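Local coordinates for protein internalin C2 (Listeria monocytogenes serotype 4b str. F2365, PDB 4FHO) that is a leucine-rich-repeat protein of the internalin family that probably takes part in the adhesion of the bacterium to host cells or their invasion, at residues Glu7-Pro12 and Val41-Leu46; Phe19-Leu24 and Gly58-Glu63; Asn26-Ala31 and Asp47-Leu52; Glu63-Leu68 and Thr85-Leu90; Asn70-Glu75 and Lys92-Glu97. One frame throughout, in Å; residues are numbered along the deposited sequence.

Contact 1. Residues Glu7-Pro12 and Val41-Leu46; sequences ESIAQP and VTQADL
At the N-terminal cap domain of the internalin, which closes one end of the leucine-rich repeats, the incoming chain 7-12 lies across the start of the short helix 43-47. A single hydrogen bond joins the two segments: I9 N gives its hydrogen to Q43 OE1 at 3.0 Å, almost straight at 169°. The donor sits above the plane of the amide carbonyl rather than on a lone pair. Q43 reaches it with CG anti to its backbone N (chi1 -177°) and a bend at chi2, which turns the amide to the backbone of S8 and I9. The other end of that amide is held too, NE2 donating to the carbonyl of Y67, so the rotation of the group is fixed from both ends.

Van der Waals contacts gather round I9, whose CG1 takes the crowded position between backbone N and carbonyl carbon. CG1 rests on Q43, 3.9 Å from Q43 CB, and CD1 runs on to the V41 carbonyl, while I9 CG2 looks toward L46 CD1 at 4.2 Å. S8 OG touches Q43 CG at 3.5 Å.

Capping bonds set the helix that presents Q43. T42 and D45 form a capping box, in which T42 OG1 accepts from D45 N at 3.2 Å and D45 OD2 takes both T42 N and T42 OG1. OD2 receives the backbone N on its anti lone pair and the hydroxyl from above the carboxylate plane. Farther along the loop, P12 CA makes a C-H...O contact of 3.5 Å with V41 O.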
# COMPACT_ATOMS: atom_id res chain seq x y z
N GLU A 7 -15.92 -7.88 14.54
CA GLU A 7 -16.52 -9.03 13.84
C GLU A 7 -16.09 -10.33 14.53
O GLU A 7 -14.98 -10.40 15.08
CB GLU A 7 -16.12 -9.01 12.36
CG GLU A 7 -17.07 -9.77 11.41
CD GLU A 7 -17.39 -9.05 10.09
OE1 GLU A 7 -16.80 -8.00 9.75
OE2 GLU A 7 -18.27 -9.57 9.37
N SER A 8 -16.96 -11.34 14.51
CA SER A 8 -16.79 -12.54 15.36
C SER A 8 -17.45 -13.79 14.78
O SER A 8 -18.65 -13.75 14.44
CB SER A 8 -17.37 -12.26 16.75
OG SER A 8 -17.15 -13.36 17.62
N ILE A 9 -16.69 -14.89 14.69
CA ILE A 9 -17.24 -16.22 14.36
C ILE A 9 -18.25 -16.68 15.42
O ILE A 9 -18.07 -16.42 16.61
CB ILE A 9 -16.16 -17.33 14.15
CG1 ILE A 9 -15.26 -17.55 15.38
CG2 ILE A 9 -15.29 -17.00 12.94
CD1 ILE A 9 -14.39 -18.79 15.30
N ALA A 10 -19.31 -17.36 14.97
CA ALA A 10 -20.42 -17.78 15.85
C ALA A 10 -20.04 -18.87 16.87
O ALA A 10 -20.57 -18.90 17.99
CB ALA A 10 -21.61 -18.23 15.02
N GLN A 11 -19.14 -19.78 16.47
CA GLN A 11 -18.64 -20.87 17.33
C GLN A 11 -17.24 -21.34 16.86
O GLN A 11 -16.72 -20.79 15.88
CB GLN A 11 -19.69 -22.02 17.38
CG GLN A 11 -19.78 -23.00 16.21
CD GLN A 11 -20.44 -22.42 14.97
OE1 GLN A 11 -20.08 -21.34 14.50
NE2 GLN A 11 -21.42 -23.14 14.43
N PRO A 12 -16.61 -22.31 17.56
CA PRO A 12 -15.37 -22.91 17.06
C PRO A 12 -15.52 -23.61 15.69
O PRO A 12 -16.35 -24.52 15.54
CB PRO A 12 -14.99 -23.91 18.16
CG PRO A 12 -15.55 -23.30 19.39
CD PRO A 12 -16.85 -22.69 18.97
N VAL A 41 -10.39 -23.33 15.47
CA VAL A 41 -9.91 -22.13 16.18
C VAL A 41 -11.11 -21.41 16.82
O VAL A 41 -12.25 -21.50 16.32
CB VAL A 41 -9.13 -21.16 15.27
CG1 VAL A 41 -7.80 -21.78 14.89
CG2 VAL A 41 -9.94 -20.81 14.02
N THR A 42 -10.85 -20.77 17.97
CA THR A 42 -11.82 -19.88 18.62
C THR A 42 -11.64 -18.48 18.02
O THR A 42 -10.66 -18.23 17.29
CB THR A 42 -11.61 -19.80 20.14
OG1 THR A 42 -10.32 -19.25 20.43
CG2 THR A 42 -11.69 -21.19 20.77
N GLN A 43 -12.58 -17.58 18.32
CA GLN A 43 -12.43 -16.17 17.96
C GLN A 43 -11.24 -15.51 18.68
O GLN A 43 -10.56 -14.67 18.08
CB GLN A 43 -13.72 -15.37 18.21
CG GLN A 43 -13.68 -13.90 17.79
CD GLN A 43 -13.24 -13.70 16.35
OE1 GLN A 43 -13.79 -14.31 15.43
NE2 GLN A 43 -12.25 -12.84 16.15
N ALA A 44 -10.99 -15.91 19.93
CA ALA A 44 -9.79 -15.49 20.69
C ALA A 44 -8.46 -15.81 19.99
O ALA A 44 -7.53 -15.00 20.05
CB ALA A 44 -9.80 -16.08 22.09
N ASP A 45 -8.36 -16.98 19.35
CA ASP A 45 -7.17 -17.35 18.54
C ASP A 45 -6.99 -16.40 17.37
O ASP A 45 -5.88 -15.94 17.10
CB ASP A 45 -7.27 -18.77 17.97
CG ASP A 45 -7.31 -19.84 19.04
OD1 ASP A 45 -6.30 -19.99 19.75
OD2 ASP A 45 -8.34 -20.54 19.13
N LEU A 46 -8.09 -16.12 16.68
CA LEU A 46 -8.10 -15.15 15.57
C LEU A 46 -7.77 -13.73 16.04
O LEU A 46 -7.00 -13.04 15.39
CB LEU A 46 -9.45 -15.20 14.82
CG LEU A 46 -9.85 -16.52 14.14
CD1 LEU A 46 -11.13 -16.35 13.35
CD2 LEU A 46 -8.75 -17.01 13.21

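Contact 2. Residues Phe19-Leu24 and Gly58-Glu63; sequences FPDPAL and GVTTIE
A chi1 of -167° puts D21 CG anti to the backbone N, and chi2 of -76° turns the carboxylate so that its two oxygens face different ways. OD1 turns back to its own helix, where it caps the first turn through weak bonds from A23 N and L24 N. OD2 reaches across to the loop 58-63. There it takes T60 N at 2.7 Å, a nearly straight bond (164°) that arrives from above the carboxylate plane, and T61 N adds a weak one. D21 is thus the N-cap of helix 22-31 and also the acceptor for two successive N-H groups of loop 58-63, an environment likely to favour its ionised form.

This is where the helical cap domain of the internalin is joined to the loop linking strands 51-53 and 73-75 of the leucine-rich repeats. A water bridges the segments, accepting from D21 N and donating to T61 O and E63 O. T61 OG1 accepts from E63 N at 3.3 Å, an ST turn.

Carbon contacts flank the polar centre. V59 CG2, anti to its carbonyl carbon, lies 3.7 Å from A23 CB. L24 sends CD2 over the I62 backbone, 3.7 Å from I62 CA. At the other end the P20 ring crosses the E63 chain obliquely, P20 CD to E63 CG at 3.9 Å, while the E63 carboxylate leads off to Q66.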
# COMPACT_ATOMS: atom_id res chain seq x y z
N PHE A 19 -11.22 -19.72 6.37
CA PHE A 19 -10.28 -19.28 5.32
C PHE A 19 -10.29 -20.33 4.21
O PHE A 19 -9.51 -21.30 4.27
CB PHE A 19 -8.89 -19.10 5.89
CG PHE A 19 -8.80 -18.06 6.96
CD1 PHE A 19 -8.55 -16.72 6.64
CD2 PHE A 19 -8.99 -18.39 8.31
CE1 PHE A 19 -8.48 -15.75 7.63
CE2 PHE A 19 -8.92 -17.42 9.30
CZ PHE A 19 -8.67 -16.09 8.96
N PRO A 20 -11.19 -20.17 3.21
CA PRO A 20 -11.28 -21.21 2.16
C PRO A 20 -10.05 -21.35 1.25
O PRO A 20 -9.82 -22.43 0.73
CB PRO A 20 -12.54 -20.82 1.37
CG PRO A 20 -12.81 -19.40 1.72
CD PRO A 20 -12.34 -19.25 3.13
N ASP A 21 -9.25 -20.30 1.10
CA ASP A 21 -7.99 -20.38 0.35
C ASP A 21 -6.96 -21.23 1.13
O ASP A 21 -6.56 -20.81 2.21
CB ASP A 21 -7.44 -18.98 0.09
CG ASP A 21 -6.34 -18.98 -0.93
OD1 ASP A 21 -5.22 -19.40 -0.58
OD2 ASP A 21 -6.61 -18.54 -2.07
N PRO A 22 -6.51 -22.39 0.57
CA PRO A 22 -5.55 -23.24 1.31
C PRO A 22 -4.24 -22.57 1.73
O PRO A 22 -3.75 -22.84 2.83
CB PRO A 22 -5.28 -24.41 0.34
CG PRO A 22 -6.47 -24.44 -0.54
CD PRO A 22 -6.86 -23.00 -0.72
N ALA A 23 -3.70 -21.69 0.88
CA ALA A 23 -2.48 -20.93 1.21
C ALA A 23 -2.68 -20.00 2.41
O ALA A 23 -1.84 -19.94 3.31
CB ALA A 23 -1.99 -20.12 0.01
N LEU A 24 -3.81 -19.31 2.43
CA LEU A 24 -4.10 -18.39 3.53
C LEU A 24 -4.47 -19.16 4.81
O LEU A 24 -4.04 -18.77 5.89
CB LEU A 24 -5.20 -17.39 3.15
CG LEU A 24 -5.32 -16.15 4.03
CD1 LEU A 24 -4.04 -15.33 3.97
CD2 LEU A 24 -6.50 -15.30 3.59
N GLY A 58 0.21 -18.29 -3.99
CA GLY A 58 -0.96 -18.57 -4.79
C GLY A 58 -2.30 -18.24 -4.16
O GLY A 58 -3.28 -18.84 -4.54
N VAL A 59 -2.36 -17.26 -3.25
CA VAL A 59 -3.63 -16.82 -2.63
C VAL A 59 -4.52 -16.16 -3.69
O VAL A 59 -4.08 -15.26 -4.39
CB VAL A 59 -3.43 -15.84 -1.46
CG1 VAL A 59 -4.76 -15.34 -0.89
CG2 VAL A 59 -2.57 -16.48 -0.37
N THR A 60 -5.73 -16.66 -3.84
CA THR A 60 -6.74 -16.09 -4.76
C THR A 60 -7.92 -15.42 -4.08
O THR A 60 -8.65 -14.70 -4.74
CB THR A 60 -7.26 -17.14 -5.76
OG1 THR A 60 -7.89 -18.22 -5.07
CG2 THR A 60 -6.11 -17.67 -6.56
N THR A 61 -8.13 -15.66 -2.79
CA THR A 61 -9.18 -15.00 -2.02
C THR A 61 -8.76 -14.84 -0.57
O THR A 61 -8.15 -15.75 0.01
CB THR A 61 -10.52 -15.77 -2.09
OG1 THR A 61 -11.48 -15.14 -1.23
CG2 THR A 61 -10.35 -17.22 -1.67
N ILE A 62 -9.10 -13.69 0.00
CA ILE A 62 -8.80 -13.37 1.40
C ILE A 62 -10.04 -13.43 2.29
O ILE A 62 -10.04 -12.86 3.37
CB ILE A 62 -8.04 -12.03 1.54
CG1 ILE A 62 -8.86 -10.83 1.04
CG2 ILE A 62 -6.67 -12.16 0.85
CD1 ILE A 62 -8.27 -9.48 1.38
N GLU A 63 -11.07 -14.15 1.84
CA GLU A 63 -12.23 -14.49 2.69
C GLU A 63 -11.75 -15.07 4.03
O GLU A 63 -10.85 -15.91 4.05
CB GLU A 63 -13.16 -15.48 1.97
CG GLU A 63 -14.36 -15.97 2.77
CD GLU A 63 -15.25 -14.84 3.26
OE1 GLU A 63 -15.33 -13.79 2.58
OE2 GLU A 63 -15.88 -15.02 4.33
O HOH W 1 -9.31 -17.52 2.04

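Contact 3. Residues Asn26-Ala31 and Asp47-Leu52; sequences NAVKTA and DGIATL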
# COMPACT_ATOMS: atom_id res chain seq x y z
N ASN A 26 -3.19 -22.04 5.52
CA ASN A 26 -1.89 -22.49 6.02
C ASN A 26 -1.20 -21.40 6.86
O ASN A 26 -0.61 -21.70 7.90
CB ASN A 26 -0.96 -22.94 4.87
CG ASN A 26 0.33 -23.55 5.38
OD1 ASN A 26 0.33 -24.61 5.98
ND2 ASN A 26 1.44 -22.84 5.18
N ALA A 27 -1.32 -20.14 6.43
CA ALA A 27 -0.73 -19.01 7.16
C ALA A 27 -1.42 -18.78 8.52
O ALA A 27 -0.73 -18.49 9.51
CB ALA A 27 -0.71 -17.75 6.31
N VAL A 28 -2.75 -18.93 8.59
CA VAL A 28 -3.49 -18.81 9.87
C VAL A 28 -3.19 -19.97 10.83
O VAL A 28 -3.11 -19.77 12.04
CB VAL A 28 -5.02 -18.66 9.64
CG1 VAL A 28 -5.78 -18.67 10.96
CG2 VAL A 28 -5.28 -17.36 8.87
N LYS A 29 -3.03 -21.17 10.27
CA LYS A 29 -2.59 -22.36 11.02
C LYS A 29 -1.27 -22.10 11.74
O LYS A 29 -1.15 -22.40 12.93
CB LYS A 29 -2.48 -23.57 10.08
CG LYS A 29 -2.07 -24.90 10.72
CD LYS A 29 -1.26 -25.77 9.76
CE LYS A 29 0.20 -25.33 9.69
NZ LYS A 29 0.90 -25.91 8.51
N THR A 30 -0.30 -21.52 11.03
CA THR A 30 1.00 -21.17 11.62
C THR A 30 0.89 -20.05 12.66
O THR A 30 1.44 -20.16 13.75
CB THR A 30 2.03 -20.81 10.53
OG1 THR A 30 2.16 -21.92 9.64
CG2 THR A 30 3.41 -20.48 11.13
N ALA A 31 0.16 -18.98 12.31
CA ALA A 31 -0.05 -17.83 13.20
C ALA A 31 -0.79 -18.17 14.51
O ALA A 31 -0.51 -17.56 15.54
CB ALA A 31 -0.75 -16.70 12.47
N ASP A 47 -8.33 -13.32 17.18
CA ASP A 47 -8.03 -11.99 17.78
C ASP A 47 -6.56 -11.80 18.23
O ASP A 47 -6.12 -10.66 18.36
CB ASP A 47 -9.02 -11.64 18.92
CG ASP A 47 -10.42 -11.24 18.42
OD1 ASP A 47 -10.59 -10.82 17.26
OD2 ASP A 47 -11.38 -11.33 19.20
N GLY A 48 -5.83 -12.90 18.46
CA GLY A 48 -4.39 -12.87 18.76
C GLY A 48 -3.43 -12.80 17.57
O GLY A 48 -2.23 -12.73 17.79
N ILE A 49 -3.94 -12.81 16.33
CA ILE A 49 -3.08 -12.67 15.13
C ILE A 49 -2.81 -11.19 14.89
O ILE A 49 -3.71 -10.44 14.49
CB ILE A 49 -3.69 -13.32 13.86
CG1 ILE A 49 -3.99 -14.80 14.10
CG2 ILE A 49 -2.74 -13.16 12.66
CD1 ILE A 49 -4.61 -15.53 12.94
N ALA A 50 -1.56 -10.77 15.12
CA ALA A 50 -1.13 -9.39 14.89
C ALA A 50 -0.64 -9.18 13.45
O ALA A 50 -0.93 -8.15 12.86
CB ALA A 50 -0.05 -9.00 15.89
N THR A 51 0.10 -10.14 12.92
CA THR A 51 0.67 -10.10 11.57
C THR A 51 0.42 -11.41 10.84
O THR A 51 0.42 -12.48 11.45
CB THR A 51 2.20 -9.83 11.60
OG1 THR A 51 2.86 -10.84 12.37
CG2 THR A 51 2.50 -8.48 12.23
N LEU A 52 0.17 -11.30 9.53
CA LEU A 52 -0.10 -12.46 8.67
C LEU A 52 0.68 -12.25 7.36
O LEU A 52 0.59 -11.17 6.75
CB LEU A 52 -1.61 -12.60 8.43
CG LEU A 52 -2.16 -13.93 7.89
CD1 LEU A 52 -1.86 -15.09 8.83
CD2 LEU A 52 -3.66 -13.83 7.65
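Helix 22-31 runs past a segment that leaves helix 43-47 through a loop and enters strand 51-53, the first strand of the parallel leucine-rich-repeat sheet. The backbones stay well apart, with A27 CA 6.8 Å from L52 CA and A31 CA 6.3 Å from I49 CA; no backbone atom meets backbone and no hydrogen bond crosses. Here the cap-domain helix covers the edge of the repeat fold, the sheet's outermost strand in this chain.

Residues one helical turn apart, A27 and A31, share the side of the helix facing the strand, and V28 flanks them. L52 puts CG anti to its backbone N (chi1 -163°), which carries its branches up to the helix although the side chain sets out neither toward the helix nor away from it. Its CD1 fits between the two alanines, 3.8 Å from A27 CB and 4.1 Å from A31 CB, and also rests on the A27 carbonyl oxygen. The second branch, CD2, approaches V28 CG2.

I49 CG1 is anti to the carbonyl carbon and the chain then extends (chi2 179°), so that it crosses V28 at about a right angle, while its CG2 branch touches the A31 methyl. F19 also packs on V28, and I65 and L68 continue the apolar layer beyond L52. The tip of the isoleucine comes nearest to V28, with I49 CD1 3.9 Å from V28 CG1.

Contact 4. Residues Glu63-Leu68 and Thr85-Leu90; sequences EGIQYL and TPLKNL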
# COMPACT_ATOMS: atom_id res chain seq x y z
N GLU A 63 -11.07 -14.15 1.84
CA GLU A 63 -12.23 -14.49 2.69
C GLU A 63 -11.75 -15.07 4.03
O GLU A 63 -10.85 -15.91 4.05
CB GLU A 63 -13.16 -15.48 1.97
CG GLU A 63 -14.36 -15.97 2.77
CD GLU A 63 -15.25 -14.84 3.26
OE1 GLU A 63 -15.33 -13.79 2.58
OE2 GLU A 63 -15.88 -15.02 4.33
N GLY A 64 -12.34 -14.60 5.12
CA GLY A 64 -11.96 -14.97 6.48
C GLY A 64 -11.14 -13.91 7.20
O GLY A 64 -11.12 -13.90 8.43
N ILE A 65 -10.43 -13.06 6.45
CA ILE A 65 -9.60 -11.99 7.02
C ILE A 65 -10.41 -11.02 7.89
O ILE A 65 -9.87 -10.49 8.88
CB ILE A 65 -8.76 -11.24 5.93
CG1 ILE A 65 -7.48 -10.67 6.51
CG2 ILE A 65 -9.55 -10.13 5.27
CD1 ILE A 65 -6.40 -11.70 6.69
N GLN A 66 -11.70 -10.83 7.54
CA GLN A 66 -12.61 -9.97 8.31
C GLN A 66 -12.69 -10.29 9.80
O GLN A 66 -12.99 -9.40 10.60
CB GLN A 66 -14.03 -9.96 7.68
CG GLN A 66 -14.84 -11.25 7.72
CD GLN A 66 -14.71 -12.13 6.49
OE1 GLN A 66 -13.62 -12.28 5.93
NE2 GLN A 66 -15.82 -12.76 6.10
N TYR A 67 -12.41 -11.55 10.16
CA TYR A 67 -12.42 -12.02 11.56
C TYR A 67 -11.14 -11.69 12.32
O TYR A 67 -11.12 -11.78 13.55
CB TYR A 67 -12.72 -13.53 11.65
CG TYR A 67 -14.04 -13.91 11.02
CD1 TYR A 67 -15.25 -13.55 11.63
CD2 TYR A 67 -14.09 -14.60 9.80
CE1 TYR A 67 -16.48 -13.86 11.03
CE2 TYR A 67 -15.30 -14.95 9.22
CZ TYR A 67 -16.50 -14.58 9.84
OH TYR A 67 -17.70 -14.91 9.26
N LEU A 68 -10.08 -11.29 11.61
CA LEU A 68 -8.82 -10.91 12.24
C LEU A 68 -8.91 -9.43 12.68
O LEU A 68 -8.29 -8.56 12.06
CB LEU A 68 -7.64 -11.22 11.32
CG LEU A 68 -7.59 -12.64 10.73
CD1 LEU A 68 -6.31 -12.81 9.93
CD2 LEU A 68 -7.69 -13.72 11.78
N THR A 85 -12.69 -6.81 -0.53
CA THR A 85 -13.87 -6.60 0.33
C THR A 85 -13.73 -7.11 1.78
O THR A 85 -14.16 -6.42 2.70
CB THR A 85 -15.15 -7.14 -0.38
OG1 THR A 85 -15.39 -6.34 -1.54
CG2 THR A 85 -16.39 -7.09 0.52
N PRO A 86 -13.09 -8.29 2.00
CA PRO A 86 -12.88 -8.78 3.38
C PRO A 86 -12.04 -7.90 4.32
O PRO A 86 -12.17 -8.06 5.54
CB PRO A 86 -12.18 -10.12 3.14
CG PRO A 86 -12.73 -10.58 1.84
CD PRO A 86 -12.75 -9.33 1.02
N LEU A 87 -11.21 -7.01 3.77
CA LEU A 87 -10.47 -5.99 4.55
C LEU A 87 -11.28 -4.79 5.06
O LEU A 87 -10.78 -4.11 5.96
CB LEU A 87 -9.30 -5.40 3.72
CG LEU A 87 -8.19 -6.30 3.24
CD1 LEU A 87 -7.17 -5.53 2.42
CD2 LEU A 87 -7.53 -6.93 4.45
N LYS A 88 -12.49 -4.54 4.52
CA LYS A 88 -13.21 -3.24 4.64
C LYS A 88 -13.30 -2.64 6.02
O LYS A 88 -13.22 -1.42 6.17
CB LYS A 88 -14.69 -3.39 4.26
CG LYS A 88 -15.10 -3.28 2.81
CD LYS A 88 -16.63 -3.22 2.68
CE LYS A 88 -17.35 -4.40 3.31
NZ LYS A 88 -18.56 -4.85 2.58
N ASN A 89 -13.61 -3.50 6.98
CA ASN A 89 -13.94 -3.07 8.35
C ASN A 89 -12.80 -3.28 9.35
O ASN A 89 -12.99 -3.06 10.55
CB ASN A 89 -15.21 -3.77 8.84
CG ASN A 89 -16.43 -3.46 7.97
OD1 ASN A 89 -16.55 -2.37 7.41
ND2 ASN A 89 -17.33 -4.42 7.87
N LEU A 90 -11.63 -3.70 8.87
CA LEU A 90 -10.44 -3.77 9.71
C LEU A 90 -10.04 -2.37 10.15
O LEU A 90 -9.92 -1.47 9.31
CB LEU A 90 -9.26 -4.44 8.99
CG LEU A 90 -9.42 -5.92 8.56
CD1 LEU A 90 -8.14 -6.45 7.95
CD2 LEU A 90 -9.84 -6.81 9.71
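The P86 ring is the centre of this contact, pressed against I65 and Q66. I65 CG2 meets P86 CB at 3.4 Å, tighter than usual van der Waals contact, and lies as near to the carbonyl, 3.3 Å from P86 O. The side chains cross at about a right angle. That methyl takes the crowded place between backbone N and carbonyl carbon, because CG1 is anti to the N (chi1 -152°) and leads away to the strands. Q66 comes at the ring obliquely, its OE1 3.8 Å from P86 CB. At the far end L90 CD2 reaches over to the carbonyl oxygens, 3.3 Å from L68 O.

Behind this first layer Q66, bent at chi2, folds back so that OE1 accepts from G64 N at 2.8 Å while NE2 donates to E63 OE2 at 2.9 Å. Both ends of the amide are therefore fixed within its own loop. Bonds from Y67 N to G64 O and from K88 N to T85 O close the 3-10 segments 65-67 and 85-87, which follow one another on the side away from the strands, as in internalin-type leucine-rich repeats. L87 CD2 touches I65 CG2, and both residues pack on L74.

No hydrogen bond bridges the two segments. Their cohesion rests on van der Waals contacts, several of them methyl against carbonyl oxygen, while the polar groups of Q66 fix its own turn.

Contact 5. Residues Asn70-Glu75 and Lys92-Glu97; sequences NLIGLE and KITELE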
# COMPACT_ATOMS: atom_id res chain seq x y z
N ASN A 70 -7.75 -7.60 15.25
CA ASN A 70 -6.55 -6.92 15.73
C ASN A 70 -5.34 -7.06 14.79
O ASN A 70 -4.21 -6.82 15.22
CB ASN A 70 -6.21 -7.42 17.14
CG ASN A 70 -7.36 -7.22 18.12
OD1 ASN A 70 -8.04 -6.20 18.08
ND2 ASN A 70 -7.59 -8.21 18.98
N LEU A 71 -5.58 -7.42 13.51
CA LEU A 71 -4.51 -7.52 12.50
C LEU A 71 -3.88 -6.13 12.30
O LEU A 71 -4.60 -5.13 12.17
CB LEU A 71 -5.07 -8.03 11.17
CG LEU A 71 -4.06 -8.45 10.08
CD1 LEU A 71 -3.25 -9.66 10.52
CD2 LEU A 71 -4.81 -8.73 8.79
N ILE A 72 -2.55 -6.10 12.36
CA ILE A 72 -1.71 -4.90 12.25
C ILE A 72 -0.94 -4.88 10.91
O ILE A 72 -0.87 -3.84 10.28
CB ILE A 72 -0.73 -4.81 13.45
CG1 ILE A 72 -1.49 -4.43 14.73
CG2 ILE A 72 0.37 -3.78 13.23
CD1 ILE A 72 -0.68 -4.59 16.00
N GLY A 73 -0.38 -6.02 10.52
CA GLY A 73 0.42 -6.15 9.28
C GLY A 73 -0.10 -7.28 8.40
O GLY A 73 -0.33 -8.38 8.89
N LEU A 74 -0.29 -7.00 7.11
CA LEU A 74 -0.73 -7.99 6.14
C LEU A 74 0.21 -7.96 4.94
O LEU A 74 0.30 -6.96 4.25
CB LEU A 74 -2.20 -7.73 5.74
CG LEU A 74 -2.92 -8.81 4.93
CD1 LEU A 74 -2.87 -10.20 5.57
CD2 LEU A 74 -4.36 -8.37 4.70
N GLU A 75 0.91 -9.07 4.72
CA GLU A 75 1.93 -9.20 3.69
C GLU A 75 1.41 -10.23 2.69
O GLU A 75 1.43 -11.44 2.96
CB GLU A 75 3.26 -9.62 4.32
CG GLU A 75 3.81 -8.61 5.32
CD GLU A 75 5.11 -9.04 6.00
OE1 GLU A 75 5.42 -10.25 6.07
OE2 GLU A 75 5.83 -8.14 6.49
N LYS A 92 -7.38 -1.69 12.74
CA LYS A 92 -6.01 -1.60 13.31
C LYS A 92 -4.86 -1.95 12.34
O LYS A 92 -3.70 -1.93 12.76
CB LYS A 92 -5.93 -2.50 14.56
CG LYS A 92 -6.85 -2.02 15.67
CD LYS A 92 -6.72 -2.87 16.92
CE LYS A 92 -7.82 -2.55 17.92
NZ LYS A 92 -7.93 -3.66 18.90
N ILE A 93 -5.16 -2.25 11.07
CA ILE A 93 -4.13 -2.54 10.05
C ILE A 93 -3.32 -1.26 9.79
O ILE A 93 -3.90 -0.21 9.53
CB ILE A 93 -4.73 -3.16 8.75
CG1 ILE A 93 -3.64 -3.54 7.75
CG2 ILE A 93 -5.72 -2.24 8.07
CD1 ILE A 93 -4.11 -4.50 6.67
N THR A 94 -1.99 -1.34 9.98
CA THR A 94 -1.05 -0.22 9.68
C THR A 94 -0.11 -0.48 8.48
O THR A 94 0.43 0.47 7.93
CB THR A 94 -0.19 0.17 10.91
OG1 THR A 94 0.67 -0.91 11.28
CG2 THR A 94 -1.06 0.55 12.10
N GLU A 95 0.09 -1.75 8.14
CA GLU A 95 0.98 -2.19 7.07
C GLU A 95 0.19 -3.12 6.16
O GLU A 95 -0.25 -4.19 6.60
CB GLU A 95 2.20 -2.90 7.67
CG GLU A 95 3.19 -3.45 6.65
CD GLU A 95 3.31 -4.98 6.67
OE1 GLU A 95 4.11 -5.52 7.48
OE2 GLU A 95 2.64 -5.63 5.84
N LEU A 96 -0.01 -2.70 4.91
CA LEU A 96 -0.71 -3.51 3.90
C LEU A 96 0.15 -3.63 2.64
O LEU A 96 0.41 -2.63 1.99
CB LEU A 96 -2.07 -2.88 3.59
CG LEU A 96 -2.99 -3.60 2.62
CD1 LEU A 96 -3.27 -5.06 3.02
CD2 LEU A 96 -4.28 -2.79 2.54
N GLU A 97 0.60 -4.84 2.33
CA GLU A 97 1.48 -5.11 1.18
C GLU A 97 0.72 -5.99 0.20
O GLU A 97 0.51 -7.17 0.45
CB GLU A 97 2.79 -5.78 1.61
CG GLU A 97 3.66 -4.89 2.50
CD GLU A 97 4.92 -5.60 3.03
OE1 GLU A 97 5.49 -6.45 2.32
OE2 GLU A 97 5.34 -5.29 4.16
O HOH W 2 -7.38 -4.48 12.07
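I72 O is the best-held polar atom here, gripped by two firm bonds and a weak third. T94 N donates at 2.8 Å on a lone pair, E95 N at 3.1 Å in the carbonyl plane, and T94 OG1 adds the weak one. The fork marks the entry into the parallel sheet on the concave side of the leucine-rich repeats, where strands 73-75 and 95-97 run 9° from parallel with their axes 4.8 Å apart. L74 carries the pairing on, its N giving to E95 O at 2.9 Å and its O accepting from E97 N nearly along the C=O axis.

On the face of L74 and L96 both leucines have CG anti to the backbone N and lie side by side, L74 CD2 against L96 CD1 at 3.9 Å; I93 CD1 touches L74 CB on the same face, 3.9 Å away. The opposite face gathers acids: in one of the two deposited conformers of E95, E75 OE2 comes within 3.3 Å of E95 OE1, the carboxylate planes only 19° apart. With E95 so placed, the crowding may raise the pKa of one acid. E97 stands alongside E75.

A water donates to L71 O and accepts from K92 N. N70 and K92 extend alongside each other, and the outstretched lysine places NZ above the amide carbonyl plane, 2.7 Å from N70 OD1.

In the fold
The five contacts follow the passage from cap domain into repeats. Contact 1 closes the cap domain on itself, contacts 2 and 3 join it to the first turns of the solenoid, and contacts 4 and 5 join one turn to the next. F19 of contact 2 touches L46 of contact 1, V28 of contact 3 and the backbone at G64 of contact 4, making it a common hub. Contact 1 also reaches contact 4 where L46 CD1 lies 3.7 Å from Y67 CB, and contact 2 shares E63 with contact 4. Contacts 4 and 5, with centres about 11 Å apart, meet where L87 packs on L74. Between contacts 3 and 5, A50 O and I72 N, 2.7 Å apart, lead into the pairing of strands 51-53 and 73-75.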